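Local coordinates for ferritin (Ulva pertusa, PDB 3VNX), which stores iron inside a hollow shell of 24 subunits, oxidising ferrous iron through its ferroxidase activity so that it can be laid down as a ferric mineral, at the interface of chains A and B and the interface of chains A and C. Coordinates in Å, arbitrary orientation; residue numbers count along the deposited sequence, not the author numbering. Chains: chain A/B/C, ferritin.

Contact 1: the interface of chains A and B. Residues chain A 129-130, 133-134, 137; chain B 11, 15, 18-19, 22.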
loop_
_atom_site.group_PDB
_atom_site.type_symbol
_atom_site.label_atom_id
_atom_site.label_comp_id
_atom_site.label_asym_id
_atom_site.label_seq_id
_atom_site.Cartn_x
_atom_site.Cartn_y
_atom_site.Cartn_z
ATOM N N GLU A 129 44.819 0.142 -31.043
ATOM C CA GLU A 129 45.129 -0.093 -32.448
ATOM C C GLU A 129 45.329 -1.589 -32.709
ATOM O O GLU A 129 44.921 -2.104 -33.739
ATOM C CB GLU A 129 46.351 0.719 -32.881
ATOM C CG GLU A 129 46.094 2.223 -33.002
ATOM C CD GLU A 129 47.289 2.983 -33.563
ATOM O OE1 GLU A 129 48.393 2.394 -33.654
ATOM O OE2 GLU A 129 47.124 4.169 -33.917
ATOM N N LEU A 130 45.946 -2.281 -31.762
ATOM C CA LEU A 130 46.128 -3.725 -31.863
ATOM C C LEU A 130 44.761 -4.399 -31.885
ATOM O O LEU A 130 44.471 -5.221 -32.756
ATOM C CB LEU A 130 46.934 -4.238 -30.669
ATOM C CG LEU A 130 47.754 -5.523 -30.797
ATOM C CD1 LEU A 130 47.696 -6.285 -29.496
ATOM C CD2 LEU A 130 47.297 -6.406 -31.943
ATOM N N SER A 133 42.829 -3.823 -35.034
ATOM C CA SER A 133 43.459 -4.632 -36.079
ATOM C C SER A 133 43.003 -6.077 -35.964
ATOM O O SER A 133 42.667 -6.723 -36.970
ATOM C CB SER A 133 44.990 -4.547 -35.977
ATOM O OG SER A 133 45.446 -3.209 -36.164
ATOM N N LEU A 134 42.980 -6.571 -34.728
ATOM C CA LEU A 134 42.500 -7.925 -34.459
ATOM C C LEU A 134 41.029 -8.086 -34.847
ATOM O O LEU A 134 40.629 -9.115 -35.389
ATOM C CB LEU A 134 42.716 -8.291 -32.988
ATOM C CG LEU A 134 44.157 -8.646 -32.601
ATOM C CD1 LEU A 134 44.285 -8.961 -31.115
ATOM C CD2 LEU A 134 44.647 -9.816 -33.431
ATOM N N LEU A 137 40.746 -8.148 -38.625
ATOM C CA LEU A 137 41.183 -9.481 -39.002
ATOM C C LEU A 137 40.031 -10.467 -38.804
ATOM O O LEU A 137 39.700 -11.239 -39.716
ATOM C CB LEU A 137 42.384 -9.913 -38.156
ATOM C CG LEU A 137 43.363 -10.899 -38.804
ATOM C CD1 LEU A 137 44.186 -11.634 -37.755
ATOM C CD2 LEU A 137 42.665 -11.882 -39.730
ATOM N N PRO B 11 48.137 -15.305 -33.997
ATOM C CA PRO B 11 47.432 -14.030 -34.105
ATOM C C PRO B 11 48.380 -12.870 -34.353
ATOM O O PRO B 11 48.079 -11.999 -35.162
ATOM C CB PRO B 11 46.786 -13.879 -32.723
ATOM C CG PRO B 11 47.533 -14.832 -31.833
ATOM C CD PRO B 11 47.861 -15.972 -32.717
ATOM N N VAL B 15 48.292 -10.701 -37.818
ATOM C CA VAL B 15 47.653 -9.391 -37.702
ATOM C C VAL B 15 48.562 -8.274 -38.192
ATOM O O VAL B 15 48.170 -7.105 -38.214
ATOM C CB VAL B 15 47.233 -9.091 -36.252
ATOM C CG1 VAL B 15 48.459 -8.764 -35.407
ATOM C CG2 VAL B 15 46.207 -7.945 -36.214
ATOM N N GLU B 18 47.051 -6.008 -41.019
ATOM C CA GLU B 18 46.051 -5.095 -40.473
ATOM C C GLU B 18 46.690 -4.089 -39.538
ATOM O O GLU B 18 46.323 -2.914 -39.521
ATOM C CB GLU B 18 44.969 -5.876 -39.727
ATOM C CG GLU B 18 44.233 -6.881 -40.598
ATOM C CD GLU B 18 43.473 -6.225 -41.748
ATOM O OE1 GLU B 18 43.032 -5.059 -41.606
ATOM O OE2 GLU B 18 43.308 -6.885 -42.794
ATOM N N LEU B 19 47.661 -4.550 -38.765
ATOM C CA LEU B 19 48.296 -3.689 -37.775
ATOM C C LEU B 19 49.048 -2.517 -38.410
ATOM O O LEU B 19 48.889 -1.367 -37.993
ATOM C CB LEU B 19 49.229 -4.495 -36.881
ATOM C CG LEU B 19 49.437 -3.937 -35.473
ATOM C CD1 LEU B 19 50.906 -3.741 -35.168
ATOM C CD2 LEU B 19 48.688 -2.649 -35.284
ATOM N N VAL B 22 46.578 -0.062 -39.865
ATOM C CA VAL B 22 45.992 0.767 -38.829
ATOM C C VAL B 22 46.971 1.811 -38.288
ATOM O O VAL B 22 46.614 2.994 -38.156
ATOM C CB VAL B 22 45.439 -0.095 -37.660
ATOM C CG1 VAL B 22 45.242 0.757 -36.402
ATOM C CG2 VAL B 22 44.135 -0.794 -38.076
#
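B:Val15, B:Leu19 and B:Val22 dock against A:Ser133 and its neighbours in an interface of one helix with two short helices and the turn between them, through which the N-terminal segment, evidently the extension peptide of plant ferritins, clasps an adjacent subunit and helps to stabilise the shell. It illustrates how a small polar residue can let two helices come close without abandoning its own hydrogen bond. A:Ser133 lies at the middle of the patch, on helix 123-151, and its CB meets B:Val15 CG2 at 3.6 Å. The hydroxyl OG is anti to the carbonyl carbon (chi1 -62°), which turns it back along its own helix to donate to A:Glu129 O at 2.7 Å, tilted 29° from the carbonyl plane. Carbon atoms of the partner also crowd against this oxygen: B:Leu19 CA lies 3.3 Å from A:Ser133 OG, and B:Val22 CG2 comes equally near. A weak bond to B:Glu18 O adds little, so the hydroxyl is satisfied mainly within its own chain. An alanine at A:Ser133 would probably leave A:Glu129 O without its hydroxyl donor and open a small gap beside B:Leu19 and B:Val22. On one flank, A:Leu134 and B:Val15 meet at about a right angle, with A:Leu134 CD2 3.7 Å from B:Val15 CG2. On the other, the aliphatic stem of A:Glu129 runs over a methyl of B:Val22, its CB lying 3.7 Å from B:Val22 CG1.

Contact 2: the interface of chains A and B. Residues chain A 170-171, 174; chain B 96, 99-100, 156.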
loop_
_atom_site.group_PDB
_atom_site.type_symbol
_atom_site.label_atom_id
_atom_site.label_comp_id
_atom_site.label_asym_id
_atom_site.label_seq_id
_atom_site.Cartn_x
_atom_site.Cartn_y
_atom_site.Cartn_z
ATOM N N VAL A 170 30.699 -6.341 -37.353
ATOM C CA VAL A 170 30.594 -5.014 -37.953
ATOM C C VAL A 170 30.516 -3.927 -36.873
ATOM O O VAL A 170 31.314 -2.990 -36.860
ATOM C CB VAL A 170 29.374 -4.922 -38.897
ATOM C CG1 VAL A 170 29.186 -3.492 -39.409
ATOM C CG2 VAL A 170 29.536 -5.904 -40.059
ATOM N N ASP A 171 29.558 -4.060 -35.958
ATOM C CA ASP A 171 29.443 -3.122 -34.846
ATOM C C ASP A 171 30.751 -3.055 -34.063
ATOM O O ASP A 171 31.247 -1.975 -33.742
ATOM C CB ASP A 171 28.327 -3.560 -33.899
ATOM C CG ASP A 171 26.969 -3.631 -34.578
ATOM O OD1 ASP A 171 26.696 -2.771 -35.440
ATOM O OD2 ASP A 171 26.178 -4.546 -34.234
ATOM N N LYS A 174 33.522 -0.913 -35.888
ATOM C CA LYS A 174 33.243 0.522 -35.803
ATOM C C LYS A 174 33.532 1.069 -34.398
ATOM O O LYS A 174 34.178 2.119 -34.254
ATOM C CB LYS A 174 31.797 0.825 -36.226
ATOM C CG LYS A 174 31.269 2.203 -35.803
ATOM C CD LYS A 174 31.709 3.309 -36.732
ATOM C CE LYS A 174 31.286 4.676 -36.198
ATOM N NZ LYS A 174 29.970 5.099 -36.723
ATOM N N TYR B 96 24.450 2.756 -41.337
ATOM C CA TYR B 96 25.218 1.613 -41.809
ATOM C C TYR B 96 26.430 2.073 -42.613
ATOM O O TYR B 96 27.515 1.494 -42.490
ATOM C CB TYR B 96 24.364 0.632 -42.632
ATOM C CG TYR B 96 25.029 -0.721 -42.763
ATOM C CD1 TYR B 96 25.023 -1.618 -41.690
ATOM C CD2 TYR B 96 25.700 -1.099 -43.947
ATOM C CE1 TYR B 96 25.655 -2.864 -41.775
ATOM C CE2 TYR B 96 26.337 -2.352 -44.045
ATOM C CZ TYR B 96 26.306 -3.228 -42.952
ATOM O OH TYR B 96 26.911 -4.462 -43.014
ATOM N N LYS B 99 29.004 3.141 -40.355
ATOM C CA LYS B 99 29.334 1.936 -39.625
ATOM C C LYS B 99 30.398 1.121 -40.386
ATOM O O LYS B 99 31.341 0.619 -39.781
ATOM C CB LYS B 99 28.075 1.100 -39.358
ATOM C CG LYS B 99 28.248 0.019 -38.277
ATOM C CD LYS B 99 26.932 -0.711 -37.952
ATOM C CE LYS B 99 26.096 0.057 -36.930
ATOM N NZ LYS B 99 24.732 -0.548 -36.716
ATOM N N ARG B 100 30.256 0.996 -41.706
ATOM C CA ARG B 100 31.158 0.138 -42.482
ATOM C C ARG B 100 32.400 0.859 -43.003
ATOM O O ARG B 100 33.215 0.257 -43.703
ATOM C CB ARG B 100 30.427 -0.511 -43.668
ATOM C CG ARG B 100 29.469 -1.654 -43.311
ATOM C CD ARG B 100 30.193 -2.903 -42.793
ATOM N NE ARG B 100 31.176 -3.428 -43.748
ATOM C CZ ARG B 100 30.893 -4.233 -44.775
ATOM N NH1 ARG B 100 29.642 -4.620 -44.995
ATOM N NH2 ARG B 100 31.867 -4.656 -45.579
ATOM N N ALA B 156 27.660 -9.405 -45.099
ATOM C CA ALA B 156 27.244 -8.531 -44.004
ATOM C C ALA B 156 26.231 -7.505 -44.479
ATOM O O ALA B 156 25.196 -7.307 -43.838
ATOM C CB ALA B 156 28.447 -7.834 -43.361
HETATM O O HOH W 1 32.713 -1.922 -39.150
#
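The guanidinium of B:Arg100, whose CD methylene touches A:Val170, has the phenol oxygen of B:Tyr96 at its edge and in its plane, where a weak but fairly straight bond runs from B:Arg100 NH1 to B:Tyr96 OH at 3.4 Å, with 158° at the hydrogen. The case shows how the stem of a charged side chain can serve as apolar surface while its head group is engaged elsewhere. A:Val170 supplies the opposing wedge: its CG1 meets B:Arg100 CD at 3.6 Å and B:Lys99 CG at 3.8 Å, crossing both side chains at about a right angle, and its CG2 faces the methyl of B:Ala156. B:Lys99 bends at chi3 (-84°) and passes alongside the carboxylate of A:Asp171, where B:Lys99 NZ forms a salt bridge with A:Asp171 OD1 at 3.2 Å, weak as a hydrogen bond. A:Lys174 packs its stem beside the backbone of B:Lys99. Beside these side chains, water 1 joins the main chains, 2.9 Å from A:Val170 O and 3.0 Å from B:Lys99 O. This subunit interface, probably in the three-fold region of the shell, sets the side of chain A's helix 155-201 against the C-terminal end of chain B's helix 73-99 and the start of B's own helix 155-201.

Contact 3: the interface of chains A and C. Residues chain A 181, 185; chain C 69-72, 123, 192.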
loop_
_atom_site.group_PDB
_atom_site.type_symbol
_atom_site.label_atom_id
_atom_site.label_comp_id
_atom_site.label_asym_id
_atom_site.label_seq_id
_atom_site.Cartn_x
_atom_site.Cartn_y
_atom_site.Cartn_z
ATOM N N SER A 181 40.310 6.577 -32.788
ATOM C CA SER A 181 40.153 7.972 -33.158
ATOM C C SER A 181 40.224 8.865 -31.909
ATOM O O SER A 181 40.864 9.926 -31.927
ATOM C CB SER A 181 38.833 8.168 -33.900
ATOM O OG SER A 181 38.513 9.540 -34.001
ATOM N N ARG A 185 42.965 11.661 -30.819
ATOM C CA ARG A 185 42.538 13.040 -30.621
ATOM C C ARG A 185 43.071 13.648 -29.315
ATOM O O ARG A 185 43.579 14.762 -29.318
ATOM C CB ARG A 185 41.005 13.150 -30.677
ATOM C CG ARG A 185 40.462 14.562 -30.416
ATOM C CD ARG A 185 38.929 14.629 -30.573
ATOM N NE ARG A 185 38.474 14.066 -31.840
ATOM C CZ ARG A 185 38.426 14.753 -32.976
ATOM N NH1 ARG A 185 38.784 16.030 -32.999
ATOM N NH2 ARG A 185 38.008 14.171 -34.087
ATOM N N ASN C 69 36.580 7.648 -37.993
ATOM C CA ASN C 69 37.884 8.283 -37.791
ATOM C C ASN C 69 37.762 9.701 -37.238
ATOM O O ASN C 69 38.748 10.293 -36.767
ATOM C CB ASN C 69 38.683 8.285 -39.087
ATOM C CG ASN C 69 37.887 8.838 -40.236
ATOM O OD1 ASN C 69 36.837 8.299 -40.590
ATOM N ND2 ASN C 69 38.361 9.928 -40.813
ATOM N N VAL C 70 36.546 10.241 -37.307
ATOM C CA VAL C 70 36.230 11.509 -36.661
ATOM C C VAL C 70 35.928 11.270 -35.170
ATOM O O VAL C 70 36.417 12.007 -34.302
ATOM C CB VAL C 70 35.086 12.237 -37.385
ATOM C CG1 VAL C 70 34.735 13.553 -36.681
ATOM C CG2 VAL C 70 35.475 12.495 -38.836
ATOM N N GLY C 71 35.169 10.215 -34.875
ATOM C CA GLY C 71 34.977 9.767 -33.504
ATOM C C GLY C 71 34.466 10.861 -32.576
ATOM O O GLY C 71 35.042 11.098 -31.526
ATOM N N LEU C 72 33.387 11.537 -32.975
ATOM C CA LEU C 72 32.771 12.583 -32.159
ATOM C C LEU C 72 31.251 12.388 -32.134
ATOM O O LEU C 72 30.496 13.224 -32.644
ATOM C CB LEU C 72 33.128 13.973 -32.698
ATOM C CG LEU C 72 34.543 14.477 -32.395
ATOM C CD1 LEU C 72 34.793 15.839 -33.071
ATOM C CD2 LEU C 72 34.779 14.544 -30.886
ATOM N N GLU C 123 37.805 20.563 -36.917
ATOM C CA GLU C 123 36.441 20.363 -37.429
ATOM C C GLU C 123 35.352 20.704 -36.398
ATOM O O GLU C 123 34.284 21.217 -36.754
ATOM C CB GLU C 123 36.215 18.950 -37.982
ATOM C CG GLU C 123 37.417 18.015 -37.921
ATOM C CD GLU C 123 37.682 17.485 -36.525
ATOM O OE1 GLU C 123 37.111 18.042 -35.560
ATOM O OE2 GLU C 123 38.464 16.518 -36.394
ATOM N N VAL C 192 37.928 19.317 -27.096
ATOM C CA VAL C 192 36.920 18.818 -28.028
ATOM C C VAL C 192 36.286 17.524 -27.505
ATOM O O VAL C 192 35.070 17.324 -27.587
ATOM C CB VAL C 192 37.518 18.605 -29.451
ATOM C CG1 VAL C 192 36.499 17.944 -30.375
ATOM C CG2 VAL C 192 38.040 19.955 -30.049
HETATM O O HOH W 2 37.808 11.359 -31.644
#
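A:Arg185 and C:Glu123 reach toward each other tip to tip, yet their flat groups are turned 58° apart, so the salt bridge is not the parallel, two-pronged kind. Both end nitrogens instead address one carboxylate oxygen: A:Arg185 NH2 lies 3.3 Å and A:Arg185 NH1 3.4 Å from C:Glu123 OE2, each a weak hydrogen bond. The shorter bond goes to the main chain, from A:Arg185 NH2 to C:Val70 O at 2.7 Å, in the carbonyl plane and on a lone pair, although the oxygen stands somewhat out of the guanidinium plane. A bend at chi3 (-51°) of the otherwise extended arginine brings its head over C:Leu72, whose CD1 lies 3.7 Å from the guanidinium plane of A:Arg185, over its centre. Such many-sided capture helps to join neighbouring subunits of the shell, here helix 155-201 of chain A and the loop before helix 73-99 of chain C. An alanine at A:Arg185 would probably leave C:Glu123 without its charged mate and strip the cover from C:Leu72. One turn earlier, A:Ser181 OG donates weakly to C:Asn69 O at 2.9 Å. Water 2 joins both A residues to the loop: it sits in the guanidinium plane, 2.8 Å from A:Arg185 NE, and also 2.8 Å from C:Gly71 O.

Contact 4: the interface of chains A and C. Residues chain A 182, 186, 194-195, 198; chain C 71, 193, 197.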
loop_
_atom_site.group_PDB
_atom_site.type_symbol
_atom_site.label_atom_id
_atom_site.label_comp_id
_atom_site.label_asym_id
_atom_site.label_seq_id
_atom_site.Cartn_x
_atom_site.Cartn_y
_atom_site.Cartn_z
ATOM N N GLN A 182 39.574 8.437 -30.826
ATOM C CA GLN A 182 39.564 9.235 -29.606
ATOM C C GLN A 182 40.954 9.355 -28.963
ATOM O O GLN A 182 41.380 10.449 -28.556
ATOM C CB GLN A 182 38.568 8.654 -28.605
ATOM C CG GLN A 182 37.128 8.913 -28.980
ATOM C CD GLN A 182 36.153 8.265 -28.016
ATOM O OE1 GLN A 182 35.115 8.843 -27.692
ATOM N NE2 GLN A 182 36.484 7.061 -27.548
ATOM N N VAL A 186 42.956 12.924 -28.203
ATOM C CA VAL A 186 43.263 13.507 -26.889
ATOM C C VAL A 186 44.723 13.375 -26.465
ATOM O O VAL A 186 45.175 14.090 -25.553
ATOM C CB VAL A 186 42.400 12.894 -25.783
ATOM C CG1 VAL A 186 40.925 13.197 -26.043
ATOM C CG2 VAL A 186 42.661 11.392 -25.697
ATOM N N LEU A 194 41.257 10.008 -18.973
ATOM C CA LEU A 194 39.839 10.258 -19.204
ATOM C C LEU A 194 39.192 9.085 -19.904
ATOM O O LEU A 194 38.122 8.628 -19.496
ATOM C CB LEU A 194 39.633 11.524 -20.032
ATOM C CG LEU A 194 39.914 12.823 -19.274
ATOM C CD1 LEU A 194 39.705 14.015 -20.170
ATOM C CD2 LEU A 194 39.050 12.950 -18.002
ATOM N N LEU A 195 39.845 8.592 -20.955
ATOM C CA LEU A 195 39.324 7.461 -21.707
ATOM C C LEU A 195 39.326 6.185 -20.870
ATOM O O LEU A 195 38.431 5.356 -20.990
ATOM C CB LEU A 195 40.107 7.266 -23.006
ATOM C CG LEU A 195 39.222 7.473 -24.236
ATOM C CD1 LEU A 195 40.029 8.001 -25.410
ATOM C CD2 LEU A 195 38.497 6.188 -24.593
ATOM N N GLU A 198 36.219 6.368 -18.926
ATOM C CA GLU A 198 35.082 6.036 -19.772
ATOM C C GLU A 198 34.991 4.508 -19.968
ATOM O O GLU A 198 33.939 3.894 -19.762
ATOM C CB GLU A 198 35.222 6.758 -21.125
ATOM C CG GLU A 198 33.909 6.974 -21.892
ATOM C CD GLU A 198 34.112 7.222 -23.398
ATOM O OE1 GLU A 198 33.537 6.455 -24.204
ATOM O OE2 GLU A 198 34.835 8.175 -23.782
ATOM N N GLY C 71 35.169 10.215 -34.875
ATOM C CA GLY C 71 34.977 9.767 -33.504
ATOM C C GLY C 71 34.466 10.861 -32.576
ATOM O O GLY C 71 35.042 11.098 -31.526
ATOM N N TYR C 193 37.106 16.648 -26.944
ATOM C CA TYR C 193 36.564 15.409 -26.401
ATOM C C TYR C 193 35.570 15.683 -25.268
ATOM O O TYR C 193 34.526 15.030 -25.179
ATOM C CB TYR C 193 37.694 14.488 -25.937
ATOM C CG TYR C 193 37.265 13.309 -25.089
ATOM C CD1 TYR C 193 37.238 13.408 -23.702
ATOM C CD2 TYR C 193 36.907 12.093 -25.670
ATOM C CE1 TYR C 193 36.862 12.336 -22.912
ATOM C CE2 TYR C 193 36.522 11.007 -24.886
ATOM C CZ TYR C 193 36.504 11.139 -23.503
ATOM O OH TYR C 193 36.136 10.088 -22.694
ATOM N N GLN C 197 31.511 15.154 -25.174
ATOM C CA GLN C 197 30.798 14.448 -24.106
ATOM C C GLN C 197 29.584 15.235 -23.638
ATOM O O GLN C 197 28.523 14.670 -23.419
ATOM C CB GLN C 197 31.710 14.167 -22.916
ATOM C CG GLN C 197 32.934 13.368 -23.274
ATOM C CD GLN C 197 33.059 12.118 -22.444
ATOM O OE1 GLN C 197 32.942 11.002 -22.960
ATOM N NE2 GLN C 197 33.298 12.292 -21.143
HETATM O O HOH W 3 35.574 10.545 -19.790
HETATM O O HOH W 4 34.877 11.300 -28.732
#
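C:Tyr193 spans from A:Val186, over its root, to A:Glu198 at its hydroxyl tip, in a helix-to-helix interface that probably belongs to the four-fold contacts of the ferritin shell, knitting neighbouring subunits together near their C-terminal ends. It exemplifies an aromatic bridge, apolar at the root and hydrogen-bonded at the tip. With CG anti to the backbone N (chi1 167°), the ring projects across to chain A. A:Val186 CG1 is 3.5 Å from C:Tyr193 CB, while A:Leu194 lies beside the CE1 rim. At the tip, C:Tyr193 OH donates to A:Glu198 OE2 at 2.6 Å, on that oxygen's anti lone pair, the one pointing away from its twin; carboxylate and ring are nearly coplanar, 20° apart. Water 3, in the ring plane at the edge, lies 3.0 Å from C:Tyr193 OH and 3.2 Å from A:Leu194 O, so the phenol oxygen is tied directly to a side chain of A and, through water, to its main chain. Within chain C, C:Gln197 CG packs over one ring face toward its rim. Away from the tip, water 4 links A:Gln182 OE1, at 2.7 Å, to C:Gly71 O, at 2.8 Å. The site joins two stretches of chain A's helix 155-201 to the C-terminal stretch of chain C's.

Contacts 1 and 2 join chains A and B, contacts 3 and 4 join A and C, so one subunit is held by two partners through different surfaces. Contacts 3 and 4 lie about 9 Å apart, centre to centre, share C:Gly71 and probably belong to one seam; contact 2 is about 18 and 21 Å from them. Contact 1 stands about 17 Å from contact 2 and 20 to 21 Å from the others. Helix 123-151 serves contact 1 from chain A and contact 3 from chain C. Helix 155-201 of chain A serves both neighbours in succession, while the extension peptide adds a separate clasp, suited to a closed shell.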